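Local coordinates for protein 2,3-dihydroxybenzoate-AMP ligase (Bacillus subtilis, PDB 1MDB) that belongs to the ANL superfamily of AMP-binding enzymes and here holds adenosine monophosphate and 2,3-dihydroxy-benzoic acid in adjoining parts of one site, at residues 223-228 with 250-255; 228-233 with 277-282; 239-244 with 337-342; 273-278 with 302-307. One frame throughout, in Å; residues are numbered along the deposited sequence.

Interaction 1 of 4, residues 223-228 with 250-255; sequences STVYLA and GGRVVL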
# COMPACT_ATOMS: atom_id res chain seq x y z
N SER A 223 -14.69 13.73 -12.74
CA SER A 223 -14.83 14.65 -11.62
C SER A 223 -14.05 14.26 -10.38
O SER A 223 -14.08 14.96 -9.37
CB SER A 223 -16.31 14.82 -11.24
OG SER A 223 -16.82 16.01 -11.82
N THR A 224 -13.34 13.15 -10.46
CA THR A 224 -12.54 12.69 -9.33
C THR A 224 -11.32 13.56 -9.09
O THR A 224 -10.55 13.85 -10.01
CB THR A 224 -12.05 11.25 -9.55
OG1 THR A 224 -13.18 10.36 -9.61
CG2 THR A 224 -11.12 10.82 -8.42
N VAL A 225 -11.15 14.02 -7.85
CA VAL A 225 -9.98 14.78 -7.46
C VAL A 225 -9.42 13.97 -6.30
O VAL A 225 -9.90 14.05 -5.17
CB VAL A 225 -10.32 16.21 -6.97
CG1 VAL A 225 -9.03 16.97 -6.73
CG2 VAL A 225 -11.18 16.94 -8.00
N TYR A 226 -8.41 13.16 -6.59
CA TYR A 226 -7.81 12.30 -5.57
C TYR A 226 -6.55 12.91 -5.00
O TYR A 226 -5.65 13.32 -5.73
CB TYR A 226 -7.48 10.94 -6.20
CG TYR A 226 -6.75 9.97 -5.29
CD1 TYR A 226 -7.41 8.89 -4.70
CD2 TYR A 226 -5.37 10.11 -5.06
CE1 TYR A 226 -6.72 7.97 -3.89
CE2 TYR A 226 -4.68 9.20 -4.27
CZ TYR A 226 -5.35 8.13 -3.69
OH TYR A 226 -4.65 7.23 -2.91
N LEU A 227 -6.49 12.99 -3.67
CA LEU A 227 -5.32 13.52 -2.98
C LEU A 227 -4.40 12.35 -2.61
O LEU A 227 -4.82 11.40 -1.92
CB LEU A 227 -5.73 14.22 -1.69
CG LEU A 227 -4.56 14.72 -0.83
CD1 LEU A 227 -3.87 15.88 -1.55
CD2 LEU A 227 -5.08 15.16 0.54
N ALA A 228 -3.16 12.41 -3.08
CA ALA A 228 -2.19 11.37 -2.75
C ALA A 228 -1.54 11.81 -1.44
O ALA A 228 -0.63 12.63 -1.45
CB ALA A 228 -1.14 11.26 -3.84
N GLY A 250 -9.50 9.24 -16.01
CA GLY A 250 -9.47 10.60 -16.51
C GLY A 250 -9.66 11.66 -15.45
O GLY A 250 -9.98 12.80 -15.77
N GLY A 251 -9.47 11.29 -14.19
CA GLY A 251 -9.62 12.25 -13.11
C GLY A 251 -8.37 13.08 -12.91
O GLY A 251 -7.52 13.17 -13.79
N ARG A 252 -8.25 13.68 -11.72
CA ARG A 252 -7.10 14.52 -11.42
C ARG A 252 -6.49 14.17 -10.07
O ARG A 252 -7.20 14.01 -9.09
CB ARG A 252 -7.51 16.00 -11.44
CG ARG A 252 -6.44 16.96 -10.96
CD ARG A 252 -6.81 18.40 -11.31
NE ARG A 252 -7.93 18.92 -10.52
CZ ARG A 252 -7.78 19.65 -9.42
NH1 ARG A 252 -6.57 19.95 -9.00
NH2 ARG A 252 -8.84 20.09 -8.75
N VAL A 253 -5.17 14.07 -10.04
CA VAL A 253 -4.44 13.72 -8.83
C VAL A 253 -3.78 14.95 -8.19
O VAL A 253 -3.14 15.75 -8.89
CB VAL A 253 -3.31 12.69 -9.15
CG1 VAL A 253 -2.42 12.50 -7.94
CG2 VAL A 253 -3.90 11.36 -9.58
N VAL A 254 -3.92 15.08 -6.88
CA VAL A 254 -3.29 16.18 -6.17
C VAL A 254 -2.23 15.57 -5.28
O VAL A 254 -2.51 14.64 -4.52
CB VAL A 254 -4.28 16.94 -5.26
CG1 VAL A 254 -3.56 18.07 -4.57
CG2 VAL A 254 -5.46 17.44 -6.06
N LEU A 255 -1.01 16.10 -5.34
CA LEU A 255 0.07 15.54 -4.54
C LEU A 255 0.33 16.29 -3.24
O LEU A 255 0.66 17.48 -3.25
CB LEU A 255 1.35 15.50 -5.38
CG LEU A 255 1.18 14.78 -6.72
CD1 LEU A 255 2.43 14.95 -7.57
CD2 LEU A 255 0.89 13.31 -6.48

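Interaction 2 of 4, residues 228-233 with 277-282; sequences AALPMA and ALVPPL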
# COMPACT_ATOMS: atom_id res chain seq x y z
N ALA A 228 -3.16 12.41 -3.08
CA ALA A 228 -2.19 11.37 -2.75
C ALA A 228 -1.54 11.81 -1.44
O ALA A 228 -0.63 12.63 -1.45
CB ALA A 228 -1.14 11.26 -3.84
N ALA A 229 -2.03 11.28 -0.32
CA ALA A 229 -1.51 11.63 1.00
C ALA A 229 -0.48 10.63 1.53
O ALA A 229 0.38 10.98 2.35
CB ALA A 229 -2.65 11.76 2.00
N LEU A 230 -0.58 9.39 1.09
CA LEU A 230 0.36 8.35 1.50
C LEU A 230 1.45 8.25 0.43
O LEU A 230 1.27 8.75 -0.68
CB LEU A 230 -0.36 6.99 1.58
CG LEU A 230 -1.48 6.83 2.61
CD1 LEU A 230 -2.22 5.52 2.36
CD2 LEU A 230 -0.88 6.84 4.00
N PRO A 231 2.59 7.62 0.76
CA PRO A 231 3.67 7.49 -0.24
C PRO A 231 3.02 6.72 -1.39
O PRO A 231 2.75 5.52 -1.27
CB PRO A 231 4.72 6.66 0.50
CG PRO A 231 4.53 7.09 1.94
CD PRO A 231 3.01 7.10 2.07
N MET A 232 2.78 7.40 -2.50
CA MET A 232 2.06 6.81 -3.64
C MET A 232 2.63 5.62 -4.40
O MET A 232 1.92 5.02 -5.21
CB MET A 232 1.68 7.92 -4.64
CG MET A 232 2.84 8.53 -5.39
SD MET A 232 2.32 10.07 -6.19
CE MET A 232 3.84 10.50 -7.13
N ALA A 233 3.89 5.28 -4.17
CA ALA A 233 4.48 4.11 -4.85
C ALA A 233 4.00 2.81 -4.20
O ALA A 233 4.22 1.73 -4.75
CB ALA A 233 6.00 4.18 -4.81
N ALA A 277 -6.90 8.53 0.63
CA ALA A 277 -6.71 7.25 1.29
C ALA A 277 -5.72 7.33 2.44
O ALA A 277 -4.63 7.89 2.30
CB ALA A 277 -6.25 6.21 0.28
N LEU A 278 -6.11 6.75 3.57
CA LEU A 278 -5.28 6.74 4.77
C LEU A 278 -5.13 5.30 5.27
O LEU A 278 -5.78 4.37 4.78
CB LEU A 278 -5.93 7.56 5.89
CG LEU A 278 -6.73 8.84 5.53
CD1 LEU A 278 -7.37 9.40 6.80
CD2 LEU A 278 -5.81 9.88 4.87
N VAL A 279 -4.23 5.14 6.25
CA VAL A 279 -4.02 3.87 6.91
C VAL A 279 -4.54 4.20 8.31
O VAL A 279 -4.63 5.38 8.67
CB VAL A 279 -2.51 3.46 6.96
CG1 VAL A 279 -2.02 3.08 5.56
CG2 VAL A 279 -1.67 4.60 7.52
N PRO A 280 -4.91 3.18 9.12
CA PRO A 280 -5.44 3.40 10.47
C PRO A 280 -4.76 4.42 11.39
O PRO A 280 -5.42 5.31 11.92
CB PRO A 280 -5.46 1.98 11.07
CG PRO A 280 -5.77 1.14 9.88
CD PRO A 280 -4.86 1.74 8.81
N PRO A 281 -3.44 4.30 11.62
CA PRO A 281 -2.78 5.27 12.50
C PRO A 281 -3.02 6.72 12.07
O PRO A 281 -3.27 7.60 12.89
CB PRO A 281 -1.30 4.91 12.38
CG PRO A 281 -1.32 3.47 12.05
CD PRO A 281 -2.46 3.34 11.08
N LEU A 282 -2.94 6.96 10.76
CA LEU A 282 -3.13 8.30 10.21
C LEU A 282 -4.59 8.73 10.34
O LEU A 282 -4.87 9.88 10.66
CB LEU A 282 -2.68 8.32 8.73
CG LEU A 282 -2.53 9.67 8.03
CD1 LEU A 282 -1.52 10.53 8.76
CD2 LEU A 282 -2.09 9.43 6.59
O HOH W 1 -3.51 8.64 -0.24

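Interaction 3 of 4, residues 239-244 with 337-342; sequences SSPGVL and VNYTRL. With DBH (2,3-dihydroxy-benzoic acid), chain E.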
# COMPACT_ATOMS: atom_id res chain seq x y z
N SER A 239 -2.76 2.07 -6.74
CA SER A 239 -3.75 1.35 -7.55
C SER A 239 -5.09 0.93 -6.94
O SER A 239 -5.89 0.27 -7.62
CB SER A 239 -3.10 0.08 -8.09
OG SER A 239 -2.92 -0.84 -7.04
N SER A 240 -5.37 1.30 -5.69
CA SER A 240 -6.63 0.86 -5.09
C SER A 240 -7.58 1.95 -4.59
O SER A 240 -7.89 2.00 -3.40
CB SER A 240 -6.33 -0.10 -3.93
OG SER A 240 -5.51 -1.18 -4.34
N PRO A 241 -8.05 2.83 -5.49
CA PRO A 241 -7.76 2.91 -6.93
C PRO A 241 -6.42 3.60 -7.19
O PRO A 241 -5.80 3.41 -8.23
CB PRO A 241 -8.96 3.70 -7.47
CG PRO A 241 -9.28 4.62 -6.33
CD PRO A 241 -9.20 3.70 -5.15
N GLY A 242 -6.00 4.42 -6.23
CA GLY A 242 -4.73 5.11 -6.34
C GLY A 242 -4.57 6.18 -7.41
O GLY A 242 -5.53 6.57 -8.08
N VAL A 243 -3.34 6.67 -7.55
CA VAL A 243 -3.04 7.70 -8.54
C VAL A 243 -3.20 7.14 -9.96
O VAL A 243 -3.68 7.84 -10.86
CB VAL A 243 -1.61 8.26 -8.33
CG1 VAL A 243 -1.51 8.97 -6.98
CG2 VAL A 243 -0.58 7.13 -8.37
N LEU A 244 -2.84 5.88 -10.15
CA LEU A 244 -2.96 5.26 -11.46
C LEU A 244 -4.41 4.96 -11.80
O LEU A 244 -4.80 5.02 -12.97
CB LEU A 244 -2.12 3.97 -11.52
CG LEU A 244 -0.61 4.18 -11.30
CD1 LEU A 244 0.12 2.90 -11.64
CD2 LEU A 244 -0.09 5.34 -12.20
N VAL A 337 -7.69 -7.45 -3.75
CA VAL A 337 -8.07 -6.19 -3.13
C VAL A 337 -9.57 -6.26 -2.83
O VAL A 337 -10.38 -6.58 -3.71
CB VAL A 337 -7.80 -4.98 -4.04
CG1 VAL A 337 -8.33 -3.71 -3.38
CG2 VAL A 337 -6.30 -4.85 -4.29
N ASN A 338 -9.93 -5.95 -1.59
CA ASN A 338 -11.32 -5.98 -1.13
C ASN A 338 -11.79 -4.59 -0.72
O ASN A 338 -11.05 -3.84 -0.07
CB ASN A 338 -11.46 -6.91 0.07
CG ASN A 338 -10.96 -8.30 -0.21
OD1 ASN A 338 -11.61 -9.09 -0.90
ND2 ASN A 338 -9.77 -8.62 0.32
N TYR A 339 -13.03 -4.25 -1.06
CA TYR A 339 -13.58 -2.94 -0.70
C TYR A 339 -15.01 -3.04 -0.18
O TYR A 339 -15.77 -3.90 -0.61
CB TYR A 339 -13.68 -1.99 -1.91
CG TYR A 339 -12.43 -1.70 -2.71
CD1 TYR A 339 -12.01 -2.56 -3.72
CD2 TYR A 339 -11.72 -0.50 -2.53
CE1 TYR A 339 -10.92 -2.23 -4.54
CE2 TYR A 339 -10.64 -0.17 -3.34
CZ TYR A 339 -10.25 -1.03 -4.34
OH TYR A 339 -9.19 -0.70 -5.16
N THR A 340 -15.37 -2.16 0.75
CA THR A 340 -16.76 -2.12 1.17
C THR A 340 -17.32 -1.29 0.01
O THR A 340 -16.62 -0.42 -0.52
CB THR A 340 -16.95 -1.34 2.50
OG1 THR A 340 -16.28 -0.08 2.42
CG2 THR A 340 -16.42 -2.14 3.66
N ARG A 341 -18.54 -1.57 -0.43
CA ARG A 341 -19.09 -0.81 -1.55
C ARG A 341 -19.58 0.56 -1.10
O ARG A 341 -20.03 0.72 0.03
CB ARG A 341 -20.21 -1.60 -2.23
CG ARG A 341 -19.72 -2.91 -2.87
CD ARG A 341 -18.57 -2.67 -3.85
NE ARG A 341 -18.22 -3.87 -4.62
CZ ARG A 341 -17.40 -4.83 -4.21
NH1 ARG A 341 -16.82 -4.76 -3.02
NH2 ARG A 341 -17.16 -5.87 -5.00
N LEU A 342 -19.47 1.54 -1.99
CA LEU A 342 -19.86 2.91 -1.67
C LEU A 342 -21.34 3.12 -1.33
O LEU A 342 -21.70 4.11 -0.68
CB LEU A 342 -19.43 3.84 -2.81
CG LEU A 342 -17.92 3.83 -3.09
CD1 LEU A 342 -17.60 4.72 -4.30
CD2 LEU A 342 -17.16 4.32 -1.86
C21 DBH E . -1.58 -3.22 1.52
O9 DBH E . -1.44 -3.14 2.85
C18 DBH E . -2.77 -2.69 0.80
C15 DBH E . -3.79 -2.00 1.52
C12 DBH E . -4.93 -1.52 0.86
C3 DBH E . -2.91 -2.89 -0.61
O3 DBH E . -1.93 -3.55 -1.38
C6 DBH E . -4.05 -2.40 -1.27
C9 DBH E . -5.07 -1.72 -0.55
O6 DBH E . -4.20 -2.59 -2.62

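Interaction 4 of 4, residues 273-278 with 302-307; sequences VTITAL and VLQVGG. With AMP (adenosine monophosphate), chain D; DBH (2,3-dihydroxy-benzoic acid), chain E.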
# COMPACT_ATOMS: atom_id res chain seq x y z
N VAL A 273 -10.72 18.27 -3.04
CA VAL A 273 -10.53 16.84 -3.18
C VAL A 273 -11.82 16.07 -2.87
O VAL A 273 -12.49 16.35 -1.88
CB VAL A 273 -9.43 16.35 -2.22
CG1 VAL A 273 -9.18 14.86 -2.43
CG2 VAL A 273 -8.15 17.15 -2.43
N THR A 274 -12.15 15.10 -3.71
CA THR A 274 -13.34 14.28 -3.54
C THR A 274 -13.05 12.92 -2.90
O THR A 274 -13.96 12.21 -2.48
CB THR A 274 -14.03 14.01 -4.89
OG1 THR A 274 -13.14 13.26 -5.73
CG2 THR A 274 -14.41 15.33 -5.56
N ILE A 275 -11.77 12.56 -2.84
CA ILE A 275 -11.38 11.27 -2.27
C ILE A 275 -9.90 11.18 -1.90
O ILE A 275 -9.05 11.69 -2.62
CB ILE A 275 -11.70 10.11 -3.25
CG1 ILE A 275 -11.22 8.78 -2.66
CG2 ILE A 275 -11.03 10.39 -4.60
CD1 ILE A 275 -11.43 7.57 -3.58
N THR A 276 -9.62 10.53 -0.76
CA THR A 276 -8.24 10.34 -0.32
C THR A 276 -8.13 9.00 0.42
O THR A 276 -9.14 8.39 0.79
CB THR A 276 -7.75 11.50 0.56
OG1 THR A 276 -6.34 11.38 0.77
CG2 THR A 276 -8.45 11.52 1.90
N ALA A 277 -6.90 8.53 0.63
CA ALA A 277 -6.71 7.25 1.29
C ALA A 277 -5.72 7.33 2.44
O ALA A 277 -4.63 7.89 2.30
CB ALA A 277 -6.25 6.21 0.28
N LEU A 278 -6.11 6.75 3.57
CA LEU A 278 -5.28 6.74 4.77
C LEU A 278 -5.13 5.30 5.27
O LEU A 278 -5.78 4.37 4.78
CB LEU A 278 -5.93 7.56 5.89
CG LEU A 278 -6.73 8.84 5.53
CD1 LEU A 278 -7.37 9.40 6.80
CD2 LEU A 278 -5.81 9.88 4.87
N VAL A 302 -15.46 10.55 -0.35
CA VAL A 302 -15.03 9.22 0.07
C VAL A 302 -13.68 9.25 0.77
O VAL A 302 -12.72 9.82 0.26
CB VAL A 302 -14.91 8.26 -1.14
CG1 VAL A 302 -14.35 6.92 -0.69
CG2 VAL A 302 -16.27 8.08 -1.79
N LEU A 303 -13.62 8.63 1.94
CA LEU A 303 -12.38 8.56 2.70
C LEU A 303 -12.03 7.09 2.86
O LEU A 303 -12.73 6.34 3.54
CB LEU A 303 -12.55 9.22 4.07
CG LEU A 303 -11.27 9.21 4.92
CD1 LEU A 303 -10.23 10.07 4.24
CD2 LEU A 303 -11.56 9.73 6.32
N GLN A 304 -10.95 6.66 2.21
CA GLN A 304 -10.50 5.28 2.28
C GLN A 304 -9.58 5.04 3.46
O GLN A 304 -8.71 5.86 3.76
CB GLN A 304 -9.73 4.89 1.01
CG GLN A 304 -10.45 5.07 -0.32
CD GLN A 304 -9.63 4.53 -1.48
OE1 GLN A 304 -8.52 5.00 -1.75
NE2 GLN A 304 -10.16 3.52 -2.16
N VAL A 305 -9.77 3.92 4.15
CA VAL A 305 -8.91 3.55 5.26
C VAL A 305 -8.60 2.06 5.09
O VAL A 305 -9.51 1.23 5.03
CB VAL A 305 -9.57 3.81 6.61
CG1 VAL A 305 -8.56 3.56 7.73
CG2 VAL A 305 -10.06 5.25 6.68
N GLY A 306 -7.31 1.75 4.98
CA GLY A 306 -6.91 0.37 4.80
C GLY A 306 -5.44 0.16 5.07
O GLY A 306 -4.79 1.01 5.66
N GLY A 307 -4.91 -0.98 4.62
CA GLY A 307 -3.51 -1.29 4.86
C GLY A 307 -3.43 -2.11 6.13
O GLY A 307 -2.55 -2.97 6.30
P AMP D . 0.60 -4.60 1.38
O1P AMP D . 1.12 -5.33 0.17
O2P AMP D . 1.62 -3.75 2.07
O3P AMP D . -0.66 -3.83 1.09
O5' AMP D . 0.25 -5.71 2.55
C5' AMP D . -0.95 -6.54 2.50
C4' AMP D . -1.26 -7.08 3.90
O4' AMP D . -1.57 -5.94 4.68
C3' AMP D . -2.48 -7.94 4.01
O3' AMP D . -2.21 -9.30 3.69
C2' AMP D . -2.91 -7.72 5.45
O2' AMP D . -2.23 -8.61 6.36
C1' AMP D . -2.56 -6.26 5.65
N9 AMP D . -3.98 -5.39 5.43
C8 AMP D . -4.17 -4.50 4.43
N7 AMP D . -5.37 -3.91 4.51
C5 AMP D . -5.92 -4.46 5.58
C6 AMP D . -7.18 -4.16 6.08
N6 AMP D . -7.98 -3.25 5.53
N1 AMP D . -7.55 -4.85 7.21
C2 AMP D . -6.75 -5.78 7.81
N3 AMP D . -5.54 -6.06 7.32
C4 AMP D . -5.10 -5.40 6.19
C21 DBH E . -1.58 -3.22 1.52
O9 DBH E . -1.44 -3.14 2.85
C18 DBH E . -2.77 -2.69 0.80
C15 DBH E . -3.79 -2.00 1.52
C12 DBH E . -4.93 -1.52 0.86
C3 DBH E . -2.91 -2.89 -0.61
O3 DBH E . -1.93 -3.55 -1.38
C6 DBH E . -4.05 -2.40 -1.27
C9 DBH E . -5.07 -1.72 -0.55
O6 DBH E . -4.20 -2.59 -2.62

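Interaction 1 of 4, residues 223-228 with 250-255
Thr224 O receives the N-H of Arg252 at 2.9 Å, the first of four backbone bonds that join strands 225-228 and 252-255 as parallel neighbours in the central sheet. Next along, Val225 sends its CG1 over one face of the Arg252 guanidinium, lying 3.7 Å above the plane and toward the rim, while the same methyl meets Val254 CG2. The arginine chain runs beside Val225 before bending at chi3 (70°), and its NH1 continues to a salt bridge with Glu271. Tyr226 turns to the other face of the sheet with Val253 and Ala228; its N binds Arg252 O, and its O takes Val254 N at 2.7 Å. Leu227 returns to the Val225 face, where its CD1 packs on Val254 CG1 at 3.7 Å, under helix 261-271. Ala228 N closes the series on Val254 O at 2.7 Å, and Ala228 CB rests 3.9 Å from Leu255 CD2. The strands splay by 29°, the twist expected of a parallel sheet. Chemically, the backbone polar groups are paired in the interior, both faces of the pair are packed with aliphatic groups, and the one charged side chain is partly exposed, where Glu271 probably offsets its charge.

Interaction 2 of 4, residues 228-233 with 277-282
Leu230 inserts its branched end against Ala277, bringing CG to 3.3 Å and CD1 to 3.4 Å from Ala277 O. Its CG stands anti to the carbonyl carbon (chi1 -64°), which directs both methyls toward segment 277-282 and splits them between two partners. CD1 goes to Val279 CG1, 4.0 Å away, and CD2 goes to Leu282 CD2 at 3.9 Å, the two leucine side chains running alongside one another, head to tail. Ala229, one residue earlier, turns its CB toward the same carbonyl, but the polar link here is made by a water: it accepts from Ala229 N at 3.0 Å and donates to Ala277 O at 2.9 Å. The water thus satisfies Ala277 O, against which Leu230 packs its CG and CD1. Since Leu230 leads away from strand 225-228 while Ala277 still belongs to strand 275-278, the contact marks where two neighbouring strands part. Val279 is the N-cap of helix 280-292, which carries Leu282. Leu230 also touches Tyr236 and Pro237 of helix 235-239, and Asn84 binds Leu230 O and Met232 N. The loop sits beside helices 235-239 and 280-292, at the C-terminal ends of the inner parallel strands.

Interaction 3 of 4, residues 239-244 with 337-342
The phenol end of the Tyr339 ring abuts Ser240 edge-on: Ser240 C lies in the plane of the ring at its edge, with Ser240 O 3.5 Å from CE2. In the AMP-binding domain of this ANL enzyme, the contact joins the segment around Ser240, leading into helix 242-248, to strand 337-339 of the mixed central sheet, behind the pocket for 2,3-dihydroxy-benzoic acid to which Ser240 and Val337 belong. Tyr339 OH lies 3.0 Å from Ser240 CA and 3.2 Å from its CB. The hydroxyl is not hydrogen-bonded to Ser240 O; its partner is Ser214 OG, from helix 204-218. Ser240 O is held by Gln304 NE2, so the serine backbone is pinned from the sheet while the tyrosine bears on its alpha carbon. The peptide bond between Ser240 and Pro241 is cis. Val337, two residues before Tyr339 and on the same face of its strand, supplies methyls beside the serine hydroxyl: CG2 is 3.8 Å from Ser240 OG and 3.5 Å from O6 of the ligand. The serine side chain, with OG beside its own backbone N and anti to the carbonyl carbon (chi1 -54°), reaches the ligand. Asn235 ND2 provides a further bond to it. Between Ser240 OG and O6 of 2,3-dihydroxy-benzoic acid the hydrogen bond is 2.6 Å long, and either oxygen could be its donor.

Interaction 4 of 4, residues 273-278 with 302-307
Thr276 CG2 and Leu303 CD1 are squeezed to 3.3 Å, tighter than usual for two carbons. The threonine is turned with OG1 anti to its backbone N (chi1 -170°), which lets the hydroxyl bond to Leu227 O and leaves CG2 to press on the leucine. Leu303 CD1 also meets Leu278 CD1 at 3.9 Å, making a small apolar cluster with Trp286 of helix 280-292. On the other face of the sheet Ile275 lies beside Val302 and carries its CD1 across to Gln304 CD. There Gln304 OE1 comes 3.3 Å from Ala277 CB, while its NE2 is gripped twice, by Gln327 OE1 and Ser240 O. The two strands are the parallel arms of a beta-alpha-beta crossover through helix 280-292. Of their five backbone bonds, Thr276 N to Val302 O is weak at 3.3 Å; farther on, Leu278 N to Gln304 O shortens to 2.8 Å, and Gly306 N binds Leu278 O. Beyond this last bond the chain enters the ligand site: Gly307 CA lies 3.4 Å from C15 of 2,3-dihydroxy-benzoic acid, and Gly306 CA is 3.8 Å from N6 of adenosine monophosphate. Gly307 O, 2.9 Å from C8 of that nucleotide, is bonded by Lys519 NZ. The chemistry implies a strand end tied by backbone bonds up to Gly306 N that delivers two glycines, with no side chain to intervene, against both ligands.

Overall arrangement
From the N terminus, strand 225-228 opens the set, and interaction 1 closes a loop through helices 235-239 and 242-248 onto strand 252-255. Interaction 2 starts at Ala228, inside interaction 1, and crosses it to end on strand 275-278 and the start of helix 280-292. Interaction 3 opens at 239-244, within the loop closed by interaction 1, crosses interactions 1 and 2, and closes the longest loop at strand 337-339. Interaction 4 follows interaction 1 in series, begins on the strand where interaction 2 ends, and is nested within interaction 3. Together they tie four neighbouring parallel strands to one another, to helix 280-292 and to strand 337-339, and interactions 3 and 4 converge on the bound 2,3-dihydroxy-benzoic acid.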